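Local coordinates for protein N-formylglutamate amidohydrolase (Ralstonia eutropha, PDB 2Q7S) that binds a zinc ion and probably acts as a metal-dependent hydrolase of the N-formylglutamate amidohydrolase family, at residues Ala94-Trp100 with Lys131-Val137; Arg79-Asp83 with Gly115-Ser119. All blocks are in the same frame, centred on the assembly; numbering follows the deposited sequence. Where two conformers were deposited one is given.

Contact 1: Ala94-Trp100 with Lys131-Val137; sequences AQLEGPW and KLTVAEV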
ATOM      1  N   ALA A  94      13.918  21.148  -0.522  1.00 20.75           N
ATOM      2  CA  ALA A  94      13.224  22.413  -0.529  1.00 22.63           C
ATOM      3  C   ALA A  94      11.960  22.419   0.284  1.00 21.05           C
ATOM      4  O   ALA A  94      11.427  23.483   0.530  1.00 21.09           O
ATOM      5  CB  ALA A  94      12.922  22.847  -1.951  1.00 25.15           C
ATOM      6  N   GLN A  95      11.458  21.258   0.699  1.00 22.60           N
ATOM      7  CA  GLN A  95      10.286  21.229   1.562  1.00 24.55           C
ATOM      8  C   GLN A  95      10.622  21.410   3.046  1.00 23.62           C
ATOM      9  O   GLN A  95       9.728  21.627   3.852  1.00 26.13           O
ATOM     10  CB  GLN A  95       9.397  19.991   1.280  1.00 23.92           C
ATOM     11  CG  GLN A  95       9.847  18.632   1.753  1.00 31.31           C
ATOM     12  CD  GLN A  95       8.916  17.497   1.255  1.00 30.71           C
ATOM     13  OE1 GLN A  95       9.352  16.552   0.561  1.00 27.46           O
ATOM     14  NE2 GLN A  95       7.631  17.612   1.584  1.00 34.30           N
ATOM     15  N   LEU A  96      11.912  21.362   3.384  1.00 21.74           N
ATOM     16  CA  LEU A  96      12.393  21.442   4.764  1.00 20.56           C
ATOM     17  C   LEU A  96      12.986  22.815   5.102  1.00 21.22           C
ATOM     18  O   LEU A  96      13.613  23.453   4.270  1.00 18.47           O
ATOM     19  CB  LEU A  96      13.465  20.371   5.009  1.00 19.33           C
ATOM     20  CG  LEU A  96      13.022  18.924   4.763  1.00 17.98           C
ATOM     21  CD1 LEU A  96      14.116  17.919   5.190  1.00 20.71           C
ATOM     22  CD2 LEU A  96      11.776  18.682   5.510  1.00 15.66           C
ATOM     23  N   GLU A  97      12.743  23.257   6.330  1.00 23.75           N
ATOM     24  CA  GLU A  97      13.388  24.428   6.887  1.00 26.15           C
ATOM     25  C   GLU A  97      14.638  23.842   7.487  1.00 28.88           C
ATOM     26  O   GLU A  97      14.551  23.027   8.428  1.00 29.62           O
ATOM     27  CB  GLU A  97      12.533  25.060   7.979  1.00 25.99           C
ATOM     28  CG  GLU A  97      13.062  26.376   8.500  1.00 33.38           C
ATOM     29  CD  GLU A  97      13.145  26.441  10.012  1.00 40.06           C
ATOM     30  OE1 GLU A  97      13.195  25.376  10.660  1.00 41.19           O
ATOM     31  OE2 GLU A  97      13.206  27.573  10.554  1.00 45.82           O
ATOM     32  N   GLY A  98      15.789  24.218   6.923  1.00 29.01           N
ATOM     33  CA  GLY A  98      17.062  23.609   7.286  1.00 28.31           C
ATOM     34  C   GLY A  98      17.498  22.422   6.438  1.00 28.62           C
ATOM     35  O   GLY A  98      16.702  21.837   5.687  1.00 27.03           O
ATOM     36  N   PRO A  99      18.763  22.011   6.606  1.00 27.96           N
ATOM     37  CA  PRO A  99      19.349  20.926   5.831  1.00 27.51           C
ATOM     38  C   PRO A  99      19.165  19.548   6.514  1.00 23.49           C
ATOM     39  O   PRO A  99      19.245  19.421   7.746  1.00 21.01           O
ATOM     40  CB  PRO A  99      20.821  21.316   5.797  1.00 28.06           C
ATOM     41  CG  PRO A  99      21.044  21.881   7.206  1.00 31.23           C
ATOM     42  CD  PRO A  99      19.714  22.519   7.617  1.00 30.72           C
ATOM     43  N   TRP A 100      18.932  18.521   5.707  1.00 20.00           N
ATOM     44  CA  TRP A 100      18.741  17.171   6.219  1.00 16.11           C
ATOM     45  C   TRP A 100      20.123  16.589   6.522  1.00 16.48           C
ATOM     46  O   TRP A 100      21.077  16.894   5.809  1.00 16.01           O
ATOM     47  CB  TRP A 100      18.038  16.343   5.169  1.00 14.06           C
ATOM     48  CG  TRP A 100      17.474  15.068   5.639  1.00 12.40           C
ATOM     49  CD1 TRP A 100      17.886  13.819   5.274  1.00  9.08           C
ATOM     50  CD2 TRP A 100      16.378  14.881   6.543  1.00 12.06           C
ATOM     51  NE1 TRP A 100      17.107  12.883   5.855  1.00  8.48           N
ATOM     52  CE2 TRP A 100      16.184  13.490   6.663  1.00  6.94           C
ATOM     53  CE3 TRP A 100      15.534  15.745   7.249  1.00 12.51           C
ATOM     54  CZ2 TRP A 100      15.195  12.942   7.465  1.00 11.30           C
ATOM     55  CZ3 TRP A 100      14.508  15.189   8.022  1.00  5.70           C
ATOM     56  CH2 TRP A 100      14.364  13.827   8.146  1.00 11.77           C
ATOM     57  N   LYS A 131       7.566  25.875   5.464  1.00 24.81           N
ATOM     58  CA  LYS A 131       8.443  24.720   5.330  1.00 24.39           C
ATOM     59  C   LYS A 131       8.489  23.951   6.637  1.00 23.28           C
ATOM     60  O   LYS A 131       8.521  24.542   7.712  1.00 22.71           O
ATOM     61  CB  LYS A 131       9.848  25.168   4.930  1.00 24.43           C
ATOM     62  CG  LYS A 131       9.914  25.679   3.510  1.00 26.99           C
ATOM     63  CD  LYS A 131      11.268  26.183   3.155  1.00 27.64           C
ATOM     64  CE  LYS A 131      11.403  26.376   1.636  1.00 34.61           C
ATOM     65  NZ  LYS A 131      12.796  26.006   1.195  1.00 39.81           N
ATOM     66  N   LEU A 132       8.503  22.624   6.549  1.00 20.89           N
ATOM     67  CA  LEU A 132       8.529  21.781   7.740  1.00 19.14           C
ATOM     68  C   LEU A 132       9.932  21.778   8.299  1.00 16.26           C
ATOM     69  O   LEU A 132      10.912  21.942   7.573  1.00 16.99           O
ATOM     70  CB  LEU A 132       8.024  20.356   7.446  1.00 20.20           C
ATOM     71  CG  LEU A 132       6.785  20.249   6.541  1.00 19.56           C
ATOM     72  CD1 LEU A 132       6.263  18.841   6.570  1.00 19.57           C
ATOM     73  CD2 LEU A 132       5.699  21.201   6.942  1.00 28.57           C
ATOM     74  N   THR A 133      10.049  21.674   9.607  1.00 14.53           N
ATOM     75  CA  THR A 133      11.382  21.661  10.192  1.00 15.23           C
ATOM     76  C   THR A 133      11.977  20.263   9.996  1.00 15.79           C
ATOM     77  O   THR A 133      11.240  19.273   9.794  1.00 17.85           O
ATOM     78  CB  THR A 133      11.401  22.070  11.678  1.00 14.24           C
ATOM     79  OG1 THR A 133      10.731  21.075  12.442  1.00 12.78           O
ATOM     80  CG2 THR A 133      10.743  23.453  11.891  1.00 15.68           C
ATOM     81  N   VAL A 134      13.301  20.173  10.042  1.00 15.12           N
ATOM     82  CA  VAL A 134      13.965  18.864  10.054  1.00 14.38           C
ATOM     83  C   VAL A 134      13.432  18.021  11.232  1.00 13.86           C
ATOM     84  O   VAL A 134      12.980  16.882  11.051  1.00 13.02           O
ATOM     85  CB  VAL A 134      15.486  19.025  10.058  1.00 16.21           C
ATOM     86  CG1 VAL A 134      16.222  17.690  10.410  1.00 13.24           C
ATOM     87  CG2 VAL A 134      15.937  19.513   8.717  1.00 13.84           C
ATOM     88  N   ALA A 135      13.424  18.626  12.423  1.00 14.16           N
ATOM     89  CA  ALA A 135      12.962  17.993  13.662  1.00 12.45           C
ATOM     90  C   ALA A 135      11.567  17.420  13.544  1.00 12.25           C
ATOM     91  O   ALA A 135      11.308  16.315  13.998  1.00 13.40           O
ATOM     92  CB  ALA A 135      13.078  19.026  14.868  1.00 12.02           C
ATOM     93  N   GLU A 136      10.654  18.163  12.911  1.00 14.67           N
ATOM     94  CA  GLU A 136       9.278  17.769  12.782  1.00 14.31           C
ATOM     95  C   GLU A 136       9.118  16.515  11.905  1.00 13.54           C
ATOM     96  O   GLU A 136       8.372  15.575  12.229  1.00  9.34           O
ATOM     97  CB  GLU A 136       8.473  18.982  12.286  1.00 15.28           C
ATOM     98  CG  GLU A 136       7.471  18.759  11.241  1.00 23.64           C
ATOM     99  CD  GLU A 136       6.696  20.039  10.906  1.00 24.61           C
ATOM    100  OE1 GLU A 136       7.286  21.160  10.985  1.00 32.91           O
ATOM    101  OE2 GLU A 136       5.498  19.887  10.563  1.00 36.36           O
ATOM    102  N   VAL A 137       9.865  16.473  10.811  1.00 11.54           N
ATOM    103  CA  VAL A 137       9.820  15.361   9.936  1.00 11.28           C
ATOM    104  C   VAL A 137      10.498  14.161  10.618  1.00 11.86           C
ATOM    105  O   VAL A 137       9.990  13.055  10.584  1.00 12.33           O
ATOM    106  CB  VAL A 137      10.474  15.754   8.577  1.00 11.99           C
ATOM    107  CG1 VAL A 137      10.722  14.524   7.672  1.00  9.81           C
ATOM    108  CG2 VAL A 137       9.561  16.793   7.892  1.00 11.47           C
TER
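A two-stranded parallel ladder whose second strand runs straight into a capped helix shows how a very short sheet can be built at the N-terminal end of a long helix. L96 pairs with L132 and E97 with T133, their CA atoms 4.9 and 4.8 Å apart. L132 N donates to Q95 O at 3.1 Å, and L132 O accepts a hydrogen bond from E97 N at 2.6 Å, so one residue of the second strand bonds the backbone on both sides of L96; L96 CA adds a CH···O contact to L132 O (3.2 Å). Just before the two strands, K131 NZ makes a weak hydrogen bond to A94 O (2.9 Å). T133 ends the strand and is the N-cap of the helix: E136 N donates to T133 OG1 (3.0 Å) and T133 N to E136 OE1 (3.1 Å), a reciprocal capping box. The first turn of the helix offers V134 and V137 to the other segment. L96 CD2 rests 3.8 Å from V137 CG2, while W100, arriving after G98 and P99, lays CE3 3.8 Å from V134 CG1 and CH2 3.7 Å from V137 CG1. Pairing and packing thus fasten 94-100 to a strand-to-helix junction whose helix is N-capped by a capping box.

Contact 2: Arg79-Asp83 with Gly115-Ser119; sequences RVYID and GLIWS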
ATOM      1  N   ARG A  79      -1.384   8.609   5.104  1.00 12.21           N
ATOM      2  CA  ARG A  79      -0.228   8.632   4.229  1.00 13.45           C
ATOM      3  C   ARG A  79       0.193  10.031   3.799  1.00 15.39           C
ATOM      4  O   ARG A  79       1.362  10.202   3.426  1.00 14.09           O
ATOM      5  CB  ARG A  79      -0.435   7.736   3.005  1.00 13.81           C
ATOM      6  CG  ARG A  79      -1.436   8.200   2.031  1.00 14.65           C
ATOM      7  CD  ARG A  79      -0.838   9.045   0.944  1.00 24.59           C
ATOM      8  NE  ARG A  79      -0.026   8.350  -0.040  1.00 22.62           N
ATOM      9  CZ  ARG A  79      -0.429   7.877  -1.218  1.00 30.39           C
ATOM     10  NH1 ARG A  79      -1.692   7.943  -1.597  1.00 40.76           N
ATOM     11  NH2 ARG A  79       0.454   7.320  -2.028  1.00 30.75           N
ATOM     12  N   VAL A  80      -0.771  10.985   3.792  1.00 14.75           N
ATOM     13  CA  VAL A  80      -0.500  12.393   3.510  0.50 16.61           C
ATOM     14  C   VAL A  80       0.249  13.081   4.659  1.00 16.19           C
ATOM     15  O   VAL A  80       0.761  14.194   4.493  1.00 17.86           O
ATOM     16  CB  VAL A  80      -1.796  13.182   3.210  0.50 15.85           C
ATOM     17  CG1 VAL A  80      -1.483  14.653   3.019  0.50 17.89           C
ATOM     18  CG2 VAL A  80      -2.494  12.603   1.971  0.50 16.14           C
ATOM     19  N   TYR A  81       0.295  12.427   5.817  1.00 15.71           N
ATOM     20  CA  TYR A  81       1.097  12.871   6.966  1.00 16.01           C
ATOM     21  C   TYR A  81       2.516  12.329   6.890  1.00 17.25           C
ATOM     22  O   TYR A  81       3.510  13.080   6.956  1.00 14.45           O
ATOM     23  CB  TYR A  81       0.427  12.432   8.243  1.00 13.56           C
ATOM     24  CG  TYR A  81       1.089  12.864   9.531  1.00 18.43           C
ATOM     25  CD1 TYR A  81       1.010  14.189   9.977  1.00 15.62           C
ATOM     26  CD2 TYR A  81       1.751  11.940  10.335  1.00 18.81           C
ATOM     27  CE1 TYR A  81       1.567  14.576  11.189  1.00 17.82           C
ATOM     28  CE2 TYR A  81       2.353  12.337  11.531  1.00 21.40           C
ATOM     29  CZ  TYR A  81       2.231  13.637  11.968  1.00 16.18           C
ATOM     30  OH  TYR A  81       2.790  14.023  13.168  1.00 20.88           O
ATOM     31  N   ILE A  82       2.621  11.010   6.767  1.00 13.67           N
ATOM     32  CA  ILE A  82       3.837  10.395   6.319  1.00 13.16           C
ATOM     33  C   ILE A  82       3.488   9.114   5.610  1.00 11.91           C
ATOM     34  O   ILE A  82       2.573   8.406   6.015  1.00 11.38           O
ATOM     35  CB  ILE A  82       4.843  10.205   7.463  1.00 16.49           C
ATOM     36  CG1 ILE A  82       6.183   9.701   6.914  1.00 11.96           C
ATOM     37  CG2 ILE A  82       4.270   9.355   8.606  1.00 12.90           C
ATOM     38  CD1 ILE A  82       7.366   9.777   7.995  1.00  9.01           C
ATOM     39  N   ASP A  83       4.182   8.848   4.518  1.00 12.73           N
ATOM     40  CA  ASP A  83       3.807   7.763   3.607  1.00 14.61           C
ATOM     41  C   ASP A  83       4.752   6.589   3.819  1.00 15.00           C
ATOM     42  O   ASP A  83       5.879   6.655   3.343  1.00 14.32           O
ATOM     43  CB  ASP A  83       3.931   8.224   2.173  1.00 13.68           C
ATOM     44  CG  ASP A  83       3.433   7.219   1.193  1.00 15.93           C
ATOM     45  OD1 ASP A  83       3.329   6.020   1.538  1.00 16.04           O
ATOM     46  OD2 ASP A  83       3.103   7.644   0.063  1.00 14.67           O
ATOM     47  N   GLY A 115       5.448  12.227  -2.416  1.00 20.45           N
ATOM     48  CA  GLY A 115       6.677  11.858  -1.623  1.00 18.60           C
ATOM     49  C   GLY A 115       6.470  11.315  -0.221  1.00 18.48           C
ATOM     50  O   GLY A 115       5.357  11.127   0.201  1.00 15.40           O
ATOM     51  N   LEU A 116       7.556  11.044   0.523  1.00 18.36           N
ATOM     52  CA  LEU A 116       7.439  10.562   1.891  1.00 16.01           C
ATOM     53  C   LEU A 116       6.565  11.485   2.741  1.00 16.61           C
ATOM     54  O   LEU A 116       5.728  11.010   3.543  1.00 15.61           O
ATOM     55  CB  LEU A 116       8.833  10.413   2.535  1.00 15.90           C
ATOM     56  CG  LEU A 116       8.874   9.999   4.008  1.00 15.16           C
ATOM     57  CD1 LEU A 116       8.611   8.412   4.227  1.00  8.26           C
ATOM     58  CD2 LEU A 116      10.184  10.513   4.643  1.00 12.79           C
ATOM     59  N   ILE A 117       6.818  12.790   2.581  1.00 15.09           N
ATOM     60  CA  ILE A 117       6.050  13.834   3.217  1.00 19.44           C
ATOM     61  C   ILE A 117       5.346  14.659   2.127  1.00 20.80           C
ATOM     62  O   ILE A 117       5.978  15.469   1.392  1.00 23.58           O
ATOM     63  CB  ILE A 117       6.961  14.759   4.068  1.00 20.97           C
ATOM     64  CG1 ILE A 117       7.899  13.956   5.003  1.00 20.77           C
ATOM     65  CG2 ILE A 117       6.121  15.810   4.807  1.00 22.22           C
ATOM     66  CD1 ILE A 117       7.195  13.143   6.182  1.00 16.98           C
ATOM     67  N   TRP A 118       4.044  14.478   2.007  1.00 20.46           N
ATOM     68  CA  TRP A 118       3.269  15.301   1.050  1.00 21.59           C
ATOM     69  C   TRP A 118       3.374  16.787   1.321  1.00 22.51           C
ATOM     70  O   TRP A 118       3.312  17.228   2.465  1.00 23.44           O
ATOM     71  CB  TRP A 118       1.824  14.878   1.010  1.00 21.92           C
ATOM     72  CG  TRP A 118       1.614  13.603   0.280  1.00 20.78           C
ATOM     73  CD1 TRP A 118       2.428  12.515   0.264  1.00 20.93           C
ATOM     74  CD2 TRP A 118       0.492  13.273  -0.522  1.00 24.85           C
ATOM     75  NE1 TRP A 118       1.901  11.535  -0.522  1.00 22.30           N
ATOM     76  CE2 TRP A 118       0.704  11.982  -1.020  1.00 23.93           C
ATOM     77  CE3 TRP A 118      -0.679  13.958  -0.885  1.00 25.41           C
ATOM     78  CZ2 TRP A 118      -0.217  11.350  -1.858  1.00 27.48           C
ATOM     79  CZ3 TRP A 118      -1.586  13.328  -1.718  1.00 23.47           C
ATOM     80  CH2 TRP A 118      -1.350  12.045  -2.195  1.00 20.97           C
ATOM     81  N   SER A 119       3.555  17.544   0.234  1.00 27.08           N
ATOM     82  CA  SER A 119       3.744  19.009   0.230  1.00 26.79           C
ATOM     83  C   SER A 119       2.505  19.752  -0.313  1.00 29.21           C
ATOM     84  O   SER A 119       2.277  20.963  -0.033  1.00 28.56           O
ATOM     85  CB  SER A 119       4.952  19.363  -0.672  1.00 27.32           C
ATOM     86  OG  SER A 119       4.888  18.626  -1.916  1.00 30.14           O
TER
HETATM   87  O   HOH W   1       3.099  12.066   3.249  1.00 20.51           O
HETATM   88  O   HOH W   2       2.448  16.117   4.694  1.00 24.85           O
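Two irregular segments meet through backbone polar groups rather than through a sheet. R79-Y81 have helical backbone angles, I82 and D83 are extended, and the one direct hydrogen bond across runs from D83 N to L116 O (2.8 Å), beside a CH···O contact from I82 CA to L116 O (3.4 Å). Two waters bridge further backbone groups: water 1 donates to R79 O (2.6 Å) and L116 O (2.8 Å) and accepts from W118 N (2.9 Å), while water 2 donates to V80 O and W118 O, both at 2.6 Å. V80 CG2 sits over the six-membered ring of W118, 3.9 Å from its centroid, a CH-pi contact, and I82 CG1 packs on L116 CD1 (3.8 Å) and I117 CD1 (3.7 Å). W118 CZ2 lies over a guanidinium face, 3.5 Å from R79 NE, which is salt-bridged to D83 OD2 (3.2 Å). R79 NH1 also bonds G53 O. D83 OD1 bonds H32 NE2, consistent with D83 helping to orient that zinc ligand.

Followed from the N terminus, the chain leaves strand 71-75, passes R79-D83, reaches the short strand 96-97, continues through G115-S119 and arrives at strand 132-133 and the start of helix 134-163. Contact 2 closes the loop from 83 to 115, contact 1 the one from 100 to 131; because the four segments alternate, the two closures cross, and neither encloses the other. Their centres are 13 Å apart, and I117 joins them: its carbonyl O probably accepts a hydrogen bond from Q95 NE2 (2.7 Å), and its CG2 packs on L132 CD1 (3.5 Å). Crossed closures illustrate how long loops with little regular structure can be held together, here linking the zinc-site surroundings to the helix start.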